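Local coordinates for DUF1436 domain-containing protein (PDB 2GKP) that is of unknown function but probably acts as an immunity protein that neutralises the toxin of a contact-dependent growth inhibition system, at residues Q10-A14 and A61-T67; I125-H130 and A162-R167; Y88-V92 and R104-F108. All coordinates share one frame. Where two conformers were deposited one is given. Residues are numbered along the deposited sequence.

Three successive loops of the chain are closed in series, none nested in or crossing another. Contact 1 comes first: strand 11-18 meets the C-terminal end of helix 51-63 and the extended residues beyond it. Contact 3 closes next, over only 11 intervening residues, where the long helix 81-99 turns the corner into the short helix 104-108. Contact 2 closes last, bringing the chain's C terminus, beyond helix 152-164, back to strand 122-132. Contacts 1 and 2 reach the same antiparallel sheet on opposite sides of the chain's centre, about 20 Å apart between centres. Contacts 2 and 3 touch, with H130 CE1 3.0 Å from F108 O.

Contact 1 of 3, residues Q10-A14 and A61-T67; sequences QDYWA and ALANSRT
This is a helix-end-to-strand contact at the start of strand 11-18, an inner strand of the antiparallel sheet: residues 11-14 are covered by the last turn of helix 51-63 and the extended residues beyond. The strand is regular (W13 phi/psi -131/151), Y12 and A14 pointing CB toward the helix, W13 away. Nearest CA pairs are Y12-S65 (5.3 Å) and D11-T67 (7.4 Å). L62 (-63/-39, rotamer mt) supplies the apolar wedge: CD2 lies 3.8 Å from A14 CB and 4.1 Å from Y12 CB. Small A14 lets the helix close in, CB 4.0 Å from A61 CB. S65 N bonds L62 O (2.9 Å) at the helix end; S65 then turns extended (-61/125). Its chi1 of 176° (t) brings OG to W13 N, which donates at 3.0 Å and 169°; the same hydroxyl bonds W28 O, so one small side chain serves two strands. Further out, water 1 takes hydrogen bonds from Q10 NE2 (2.9 Å) and T67 OG1 (2.7 Å) and gives them to D11 O (2.7 Å) and S65 O (2.8 Å); water 2 joins D11 N (2.9 Å) to T67 OG1 (2.8 Å). Q10 OE1 also bonds N7, and T67 OG1 bonds Y34 OH. Strand 112-119 bonds the backbone of Y12 and A14 on one side, strand 23-30 that of W13 through W28 on the other, while W13 stacks with Y34 of strand 34-45 and W117.

Contact 2 of 3, residues I125-H130 and A162-R167; sequences ISPSRH and ALSRCR. With EDO (1,2-ethanediol), chain C.
P127 overlaps the end of helix 152-164, its CB 3.4 Å from A162 O, 3.8 Å from C166 SG and 4.0 Å from R165 CB. The motif is a helix that unwinds into an extended C-terminal tail, which joins strand 122-132 by a single parallel beta bridge. The strand breaks at P127 (phi/psi -77/-179), which lacks an NH. I125 CG2 packs 3.6 Å from CB of A162, small enough for close approach. R165 N and C166 N still bond A162 O and L163 O at 3.0 Å; C166 then extends (-71/153). S128 N makes a weak hydrogen bond to C166 SG (3.5 Å). A 1,2-ethanediol, probably from the crystallisation liquor, donates from O1 to P127 O (3.0 Å). The bridge pairs R129 with R167, CA atoms 4.7 Å apart: R167 N donates to S128 O (3.0 Å), and H130 N to R167 O (2.8 Å). R129 (chi1 t, chi2 p) matches the terminal carboxylate's negative charge by a salt bridge, NH1 lying 2.8 Å from R167 OXT.

Contact 3 of 3, residues Y88-V92 and R104-F108; sequences YEDWV and RRALF
F108 pushes its ring tip into a hollow formed by Y88, W91 and V92, at the corner where helices 81-99 and 104-108 meet. The axes of segments 88-92 and 104-108 cross at 79° and approach to 12.5 Å, so side chains from both helices, most of them long, fill the gap. F108 (chi1 -72°) reaches in edge first, its CZ lying 3.6 Å from W91 CZ3, 3.9 Å from V92 CG2 and 3.5 Å from Y88 OH. The W91 and F108 rings meet rim to rim, planes at 46°. V92, compact and branched, is the answering bump: it points between R104, L107 and F108, with CG1 4.1 Å from L107 CD2 and over one face of the R104 guanidinium. R104, chi1 69° (p), closes the outer side; its long arm passes V92 to reach E89, while its NE and the Y88 hydroxyl share E134. The salt bridge is two-pronged: R104 NH1 donates to E89 OE2 at 2.9 Å, and R104 NH2 to E89 OE1 at 2.7 Å.

Contact 1 of 3, residues Q10-A14 and A61-T67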
loop_
_atom_site.group_PDB
_atom_site.type_symbol
_atom_site.label_atom_id
_atom_site.label_comp_id
_atom_site.label_asym_id
_atom_site.label_seq_id
_atom_site.Cartn_x
_atom_site.Cartn_y
_atom_site.Cartn_z
ATOM N N GLN A 10 16.791 7.034 -2.994
ATOM C CA GLN A 10 15.986 6.420 -1.926
ATOM C C GLN A 10 14.706 5.812 -2.502
ATOM O O GLN A 10 14.078 6.369 -3.408
ATOM C CB GLN A 10 15.644 7.435 -0.830
ATOM C CG GLN A 10 15.140 6.844 0.483
ATOM C CD GLN A 10 15.060 7.880 1.596
ATOM O OE1 GLN A 10 15.882 8.832 1.661
ATOM N NE2 GLN A 10 14.088 7.712 2.477
ATOM N N ASP A 11 14.379 4.649 -1.976
ATOM C CA ASP A 11 13.149 3.947 -2.329
ATOM C C ASP A 11 12.022 4.288 -1.376
ATOM O O ASP A 11 12.227 4.287 -0.175
ATOM C CB ASP A 11 13.395 2.433 -2.274
ATOM C CG ASP A 11 14.461 2.003 -3.254
ATOM O OD1 ASP A 11 14.224 2.140 -4.477
ATOM O OD2 ASP A 11 15.533 1.558 -2.775
ATOM N N TYR A 12 10.835 4.537 -1.932
ATOM C CA TYR A 12 9.648 4.738 -1.120
ATOM C C TYR A 12 8.594 3.770 -1.604
ATOM O O TYR A 12 8.395 3.624 -2.811
ATOM C CB TYR A 12 9.139 6.188 -1.253
ATOM C CG TYR A 12 10.178 7.233 -0.911
ATOM C CD1 TYR A 12 10.210 7.789 0.353
ATOM C CD2 TYR A 12 11.154 7.604 -1.830
ATOM C CE1 TYR A 12 11.191 8.747 0.706
ATOM C CE2 TYR A 12 12.127 8.550 -1.496
ATOM C CZ TYR A 12 12.122 9.104 -0.231
ATOM O OH TYR A 12 13.071 10.045 0.121
ATOM N N TRP A 13 7.893 3.157 -0.650
ATOM C CA TRP A 13 6.879 2.188 -0.985
ATOM C C TRP A 13 5.559 2.438 -0.259
ATOM O O TRP A 13 5.538 2.953 0.879
ATOM C CB TRP A 13 7.367 0.783 -0.626
ATOM C CG TRP A 13 8.387 0.194 -1.539
ATOM C CD1 TRP A 13 9.737 0.422 -1.528
ATOM C CD2 TRP A 13 8.158 -0.813 -2.536
ATOM N NE1 TRP A 13 10.356 -0.377 -2.469
ATOM C CE2 TRP A 13 9.406 -1.117 -3.123
ATOM C CE3 TRP A 13 7.005 -1.454 -3.025
ATOM C CZ2 TRP A 13 9.539 -2.071 -4.137
ATOM C CZ3 TRP A 13 7.147 -2.397 -4.039
ATOM C CH2 TRP A 13 8.409 -2.710 -4.575
ATOM N N ALA A 14 4.461 2.016 -0.910
ATOM C CA ALA A 14 3.132 2.133 -0.326
ATOM C C ALA A 14 2.223 1.116 -0.945
ATOM O O ALA A 14 2.542 0.514 -1.956
ATOM C CB ALA A 14 2.523 3.571 -0.517
ATOM N N ALA A 61 1.429 8.846 1.761
ATOM C CA ALA A 61 1.850 7.539 2.276
ATOM C C ALA A 61 3.281 7.200 1.875
ATOM O O ALA A 61 4.070 6.718 2.701
ATOM C CB ALA A 61 0.884 6.429 1.810
ATOM N N LEU A 62 3.632 7.480 0.624
ATOM C CA LEU A 62 4.992 7.250 0.164
ATOM C C LEU A 62 5.984 8.115 0.926
ATOM O O LEU A 62 7.063 7.634 1.257
ATOM C CB LEU A 62 5.102 7.538 -1.326
ATOM C CG LEU A 62 4.465 6.547 -2.317
ATOM C CD1 LEU A 62 4.257 7.159 -3.680
ATOM C CD2 LEU A 62 5.331 5.322 -2.431
ATOM N N ALA A 63 5.624 9.363 1.211
ATOM C CA ALA A 63 6.570 10.272 1.887
ATOM C C ALA A 63 6.952 9.760 3.259
ATOM O O ALA A 63 8.048 10.078 3.777
ATOM C CB ALA A 63 6.003 11.656 1.967
ATOM N N ASN A 64 6.057 8.993 3.871
ATOM C CA ASN A 64 6.333 8.428 5.185
ATOM C C ASN A 64 7.067 7.078 5.161
ATOM O O ASN A 64 7.402 6.538 6.207
ATOM C CB ASN A 64 5.041 8.256 5.995
ATOM C CG ASN A 64 4.518 9.553 6.521
ATOM O OD1 ASN A 64 5.292 10.461 6.799
ATOM N ND2 ASN A 64 3.211 9.653 6.688
ATOM N N SER A 65 7.310 6.538 3.967
ATOM C CA SER A 65 7.985 5.245 3.845
ATOM C C SER A 65 9.391 5.272 4.446
ATOM O O SER A 65 10.230 6.090 4.023
ATOM C CB SER A 65 8.031 4.859 2.366
ATOM O OG SER A 65 8.757 3.645 2.153
ATOM N N ARG A 66 9.662 4.353 5.378
ATOM C CA ARG A 66 10.957 4.366 6.071
ATOM C C ARG A 66 11.902 3.344 5.429
ATOM O O ARG A 66 11.496 2.208 5.092
ATOM C CB ARG A 66 10.805 4.064 7.565
ATOM C CG ARG A 66 10.013 5.089 8.320
ATOM C CD ARG A 66 9.945 4.750 9.840
ATOM N NE ARG A 66 9.169 3.557 10.187
ATOM C CZ ARG A 66 9.289 2.873 11.327
ATOM N NH1 ARG A 66 10.202 3.209 12.247
ATOM N NH2 ARG A 66 8.523 1.826 11.577
ATOM N N THR A 67 13.165 3.739 5.253
ATOM C CA THR A 67 14.207 2.787 4.867
ATOM C C THR A 67 15.147 2.646 6.050
ATOM O O THR A 67 15.722 3.637 6.523
ATOM C CB THR A 67 14.995 3.282 3.636
ATOM O OG1 THR A 67 14.127 3.328 2.501
ATOM C CG2 THR A 67 16.171 2.350 3.315
HETATM O O HOH W 1 12.338 5.349 2.278
HETATM O O HOH W 2 15.822 3.424 0.253
#

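Contact 2 of 3, residues I125-H130 and A162-R167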
loop_
_atom_site.group_PDB
_atom_site.type_symbol
_atom_site.label_atom_id
_atom_site.label_comp_id
_atom_site.label_asym_id
_atom_site.label_seq_id
_atom_site.Cartn_x
_atom_site.Cartn_y
_atom_site.Cartn_z
ATOM N N ILE A 125 3.434 1.329 -10.451
ATOM C CA ILE A 125 2.160 1.029 -9.781
ATOM C C ILE A 125 1.710 -0.343 -10.285
ATOM O O ILE A 125 1.388 -0.491 -11.456
ATOM C CB ILE A 125 1.098 2.121 -10.048
ATOM C CG1 ILE A 125 1.646 3.542 -9.727
ATOM C CG2 ILE A 125 -0.169 1.832 -9.289
ATOM C CD1 ILE A 125 0.734 4.720 -10.238
ATOM N N SER A 126 1.733 -1.335 -9.405
ATOM C CA SER A 126 1.625 -2.735 -9.834
ATOM C C SER A 126 0.362 -3.388 -9.314
ATOM O O SER A 126 0.135 -3.420 -8.104
ATOM C CB SER A 126 2.789 -3.548 -9.287
ATOM O OG SER A 126 4.041 -3.086 -9.790
ATOM N N PRO A 127 -0.440 -3.942 -10.223
ATOM C CA PRO A 127 -1.633 -4.694 -9.829
ATOM C C PRO A 127 -1.226 -6.083 -9.326
ATOM O O PRO A 127 -0.038 -6.419 -9.313
ATOM C CB PRO A 127 -2.418 -4.786 -11.141
ATOM C CG PRO A 127 -1.319 -4.825 -12.178
ATOM C CD PRO A 127 -0.261 -3.897 -11.685
ATOM N N SER A 128 -2.186 -6.902 -8.952
ATOM C CA SER A 128 -1.870 -8.233 -8.404
ATOM C C SER A 128 -3.032 -9.152 -8.616
ATOM O O SER A 128 -4.122 -8.721 -8.993
ATOM C CB SER A 128 -1.575 -8.158 -6.905
ATOM O OG SER A 128 -2.748 -7.831 -6.183
ATOM N N ARG A 129 -2.768 -10.432 -8.359
ATOM C CA ARG A 129 -3.802 -11.468 -8.249
ATOM C C ARG A 129 -4.030 -11.812 -6.768
ATOM O O ARG A 129 -3.080 -12.108 -6.011
ATOM C CB ARG A 129 -3.357 -12.753 -9.015
ATOM C CG ARG A 129 -4.130 -14.029 -8.634
ATOM C CD ARG A 129 -5.609 -14.036 -9.057
ATOM N NE ARG A 129 -6.153 -15.300 -8.607
ATOM C CZ ARG A 129 -7.404 -15.503 -8.193
ATOM N NH1 ARG A 129 -8.299 -14.542 -8.218
ATOM N NH2 ARG A 129 -7.749 -16.693 -7.730
ATOM N N HIS A 130 -5.292 -11.806 -6.367
ATOM C CA HIS A 130 -5.696 -12.206 -5.022
ATOM C C HIS A 130 -5.699 -13.732 -4.967
ATOM O O HIS A 130 -6.740 -14.402 -5.038
ATOM C CB HIS A 130 -7.073 -11.629 -4.733
ATOM C CG HIS A 130 -7.481 -11.773 -3.310
ATOM N ND1 HIS A 130 -8.768 -11.523 -2.898
ATOM C CD2 HIS A 130 -6.775 -12.079 -2.191
ATOM C CE1 HIS A 130 -8.845 -11.703 -1.587
ATOM N NE2 HIS A 130 -7.651 -12.046 -1.136
ATOM N N ALA A 162 -4.606 0.852 -12.335
ATOM C CA ALA A 162 -3.955 -0.349 -11.865
ATOM C C ALA A 162 -4.929 -1.227 -11.076
ATOM O O ALA A 162 -4.894 -2.452 -11.212
ATOM C CB ALA A 162 -2.731 -0.008 -11.013
ATOM N N LEU A 163 -5.771 -0.624 -10.229
ATOM C CA LEU A 163 -6.776 -1.410 -9.504
ATOM C C LEU A 163 -7.680 -2.175 -10.495
ATOM O O LEU A 163 -8.023 -3.357 -10.274
ATOM C CB LEU A 163 -7.572 -0.493 -8.572
ATOM C CG LEU A 163 -8.777 -1.154 -7.945
ATOM C CD1 LEU A 163 -8.254 -2.175 -7.021
ATOM C CD2 LEU A 163 -9.573 -0.114 -7.159
ATOM N N SER A 164 -8.073 -1.514 -11.597
ATOM C CA SER A 164 -8.915 -2.182 -12.599
ATOM C C SER A 164 -8.266 -3.407 -13.238
ATOM O O SER A 164 -8.940 -4.292 -13.776
ATOM C CB SER A 164 -9.380 -1.177 -13.681
ATOM O OG SER A 164 -8.352 -0.944 -14.615
ATOM N N ARG A 165 -6.941 -3.467 -13.167
ATOM C CA ARG A 165 -6.174 -4.585 -13.693
ATOM C C ARG A 165 -5.969 -5.728 -12.674
ATOM O O ARG A 165 -5.486 -6.810 -13.047
ATOM C CB ARG A 165 -4.811 -4.094 -14.219
ATOM C CG ARG A 165 -4.976 -3.200 -15.455
ATOM C CD ARG A 165 -3.620 -2.663 -15.902
ATOM N NE ARG A 165 -3.737 -1.784 -17.053
ATOM C CZ ARG A 165 -2.716 -1.094 -17.550
ATOM N NH1 ARG A 165 -1.513 -1.154 -16.962
ATOM N NH2 ARG A 165 -2.917 -0.309 -18.587
ATOM N N CYS A 166 -6.360 -5.524 -11.419
ATOM C CA CYS A 166 -6.212 -6.575 -10.432
ATOM C C CYS A 166 -7.195 -7.692 -10.692
ATOM O O CYS A 166 -8.244 -7.475 -11.287
ATOM C CB CYS A 166 -6.460 -6.001 -9.031
ATOM S SG CYS A 166 -5.099 -4.950 -8.428
ATOM N N ARG A 167 -6.856 -8.903 -10.271
ATOM C CA ARG A 167 -7.681 -10.083 -10.508
ATOM C C ARG A 167 -7.712 -10.932 -9.274
ATOM O O ARG A 167 -6.969 -10.662 -8.314
ATOM C CB ARG A 167 -7.107 -10.883 -11.661
ATOM C CG ARG A 167 -7.229 -10.191 -13.023
ATOM C CD ARG A 167 -8.698 -9.972 -13.439
ATOM N NE ARG A 167 -8.822 -9.384 -14.780
ATOM C CZ ARG A 167 -8.889 -8.070 -15.027
ATOM N NH1 ARG A 167 -8.835 -7.185 -14.034
ATOM N NH2 ARG A 167 -8.995 -7.640 -16.291
ATOM O OXT ARG A 167 -8.496 -11.898 -9.235
HETATM C C1 EDO C . 0.570 -5.671 -6.003
HETATM O O1 EDO C . 1.653 -6.138 -6.828
HETATM C C2 EDO C . 0.443 -6.597 -4.788
HETATM O O2 EDO C . -0.025 -5.972 -3.587
#

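Contact 3 of 3, residues Y88-V92 and R104-F108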
loop_
_atom_site.group_PDB
_atom_site.type_symbol
_atom_site.label_atom_id
_atom_site.label_comp_id
_atom_site.label_asym_id
_atom_site.label_seq_id
_atom_site.Cartn_x
_atom_site.Cartn_y
_atom_site.Cartn_z
ATOM N N TYR A 88 0.121 -7.533 12.608
ATOM C CA TYR A 88 -0.765 -7.932 11.515
ATOM C C TYR A 88 -2.149 -8.233 12.073
ATOM O O TYR A 88 -3.199 -7.804 11.521
ATOM C CB TYR A 88 -0.199 -9.191 10.793
ATOM C CG TYR A 88 -1.128 -9.647 9.678
ATOM C CD1 TYR A 88 -1.226 -8.901 8.516
ATOM C CD2 TYR A 88 -1.920 -10.788 9.809
ATOM C CE1 TYR A 88 -2.081 -9.277 7.484
ATOM C CE2 TYR A 88 -2.815 -11.154 8.777
ATOM C CZ TYR A 88 -2.874 -10.387 7.633
ATOM O OH TYR A 88 -3.707 -10.703 6.577
ATOM N N GLU A 89 -2.196 -9.015 13.141
ATOM C CA GLU A 89 -3.489 -9.353 13.749
ATOM C C GLU A 89 -4.193 -8.100 14.294
ATOM O O GLU A 89 -5.419 -7.955 14.149
ATOM C CB GLU A 89 -3.289 -10.430 14.828
ATOM C CG GLU A 89 -2.978 -11.811 14.210
ATOM C CD GLU A 89 -4.062 -12.311 13.248
ATOM O OE1 GLU A 89 -5.244 -12.280 13.623
ATOM O OE2 GLU A 89 -3.721 -12.758 12.117
ATOM N N ASP A 90 -3.428 -7.173 14.867
ATOM C CA ASP A 90 -4.031 -5.922 15.293
ATOM C C ASP A 90 -4.601 -5.161 14.096
ATOM O O ASP A 90 -5.675 -4.587 14.201
ATOM C CB ASP A 90 -3.032 -5.092 16.096
ATOM C CG ASP A 90 -2.716 -5.706 17.460
ATOM O OD1 ASP A 90 -3.433 -6.635 17.898
ATOM O OD2 ASP A 90 -1.759 -5.237 18.105
ATOM N N TRP A 91 -3.892 -5.152 12.967
ATOM C CA TRP A 91 -4.358 -4.461 11.755
ATOM C C TRP A 91 -5.637 -5.061 11.271
ATOM O O TRP A 91 -6.572 -4.328 10.917
ATOM C CB TRP A 91 -3.266 -4.529 10.663
ATOM C CG TRP A 91 -3.668 -4.039 9.291
ATOM C CD1 TRP A 91 -3.711 -2.758 8.879
ATOM C CD2 TRP A 91 -4.051 -4.853 8.178
ATOM N NE1 TRP A 91 -4.110 -2.706 7.560
ATOM C CE2 TRP A 91 -4.274 -3.990 7.101
ATOM C CE3 TRP A 91 -4.128 -6.235 7.964
ATOM C CZ2 TRP A 91 -4.694 -4.444 5.861
ATOM C CZ3 TRP A 91 -4.523 -6.686 6.725
ATOM C CH2 TRP A 91 -4.779 -5.799 5.678
ATOM N N VAL A 92 -5.727 -6.387 11.261
ATOM C CA VAL A 92 -6.965 -7.039 10.807
ATOM C C VAL A 92 -8.153 -6.699 11.723
ATOM O O VAL A 92 -9.220 -6.292 11.254
ATOM C CB VAL A 92 -6.790 -8.583 10.782
ATOM C CG1 VAL A 92 -8.094 -9.276 10.393
ATOM C CG2 VAL A 92 -5.743 -8.986 9.776
ATOM N N ARG A 104 -12.937 -11.962 9.474
ATOM C CA ARG A 104 -11.870 -11.656 8.514
ATOM C C ARG A 104 -12.181 -12.223 7.138
ATOM O O ARG A 104 -11.719 -11.682 6.131
ATOM C CB ARG A 104 -10.484 -12.119 9.022
ATOM C CG ARG A 104 -10.298 -13.611 9.086
ATOM C CD ARG A 104 -9.219 -13.969 10.082
ATOM N NE ARG A 104 -7.912 -13.510 9.641
ATOM C CZ ARG A 104 -6.927 -13.182 10.477
ATOM N NH1 ARG A 104 -5.755 -12.815 9.991
ATOM N NH2 ARG A 104 -7.098 -13.180 11.815
ATOM N N ARG A 105 -12.934 -13.333 7.064
ATOM C CA ARG A 105 -13.332 -13.862 5.766
ATOM C C ARG A 105 -14.021 -12.805 4.905
ATOM O O ARG A 105 -13.689 -12.621 3.711
ATOM C CB ARG A 105 -14.245 -15.071 5.953
ATOM C CG ARG A 105 -14.751 -15.697 4.676
ATOM C CD ARG A 105 -15.121 -17.143 4.919
ATOM N NE ARG A 105 -16.289 -17.535 4.141
ATOM C CZ ARG A 105 -16.855 -18.734 4.204
ATOM N NH1 ARG A 105 -16.366 -19.655 5.017
ATOM N NH2 ARG A 105 -17.916 -19.002 3.467
ATOM N N ALA A 106 -14.969 -12.097 5.514
ATOM C CA ALA A 106 -15.708 -11.075 4.795
ATOM C C ALA A 106 -14.819 -9.888 4.496
ATOM O O ALA A 106 -14.888 -9.335 3.413
ATOM C CB ALA A 106 -16.940 -10.639 5.631
ATOM N N LEU A 107 -13.974 -9.473 5.441
ATOM C CA LEU A 107 -13.080 -8.333 5.174
ATOM C C LEU A 107 -12.242 -8.579 3.906
ATOM O O LEU A 107 -12.074 -7.662 3.072
ATOM C CB LEU A 107 -12.149 -8.146 6.387
ATOM C CG LEU A 107 -10.983 -7.169 6.182
ATOM C CD1 LEU A 107 -11.492 -5.746 5.937
ATOM C CD2 LEU A 107 -10.045 -7.241 7.377
ATOM N N PHE A 108 -11.699 -9.795 3.782
ATOM C CA PHE A 108 -10.744 -10.060 2.748
ATOM C C PHE A 108 -11.336 -10.570 1.447
ATOM O O PHE A 108 -10.650 -10.529 0.431
ATOM C CB PHE A 108 -9.668 -11.037 3.231
ATOM C CG PHE A 108 -8.694 -10.440 4.216
ATOM C CD1 PHE A 108 -7.753 -9.507 3.789
ATOM C CD2 PHE A 108 -8.736 -10.786 5.561
ATOM C CE1 PHE A 108 -6.838 -8.962 4.697
ATOM C CE2 PHE A 108 -7.859 -10.256 6.441
ATOM C CZ PHE A 108 -6.900 -9.362 6.033
#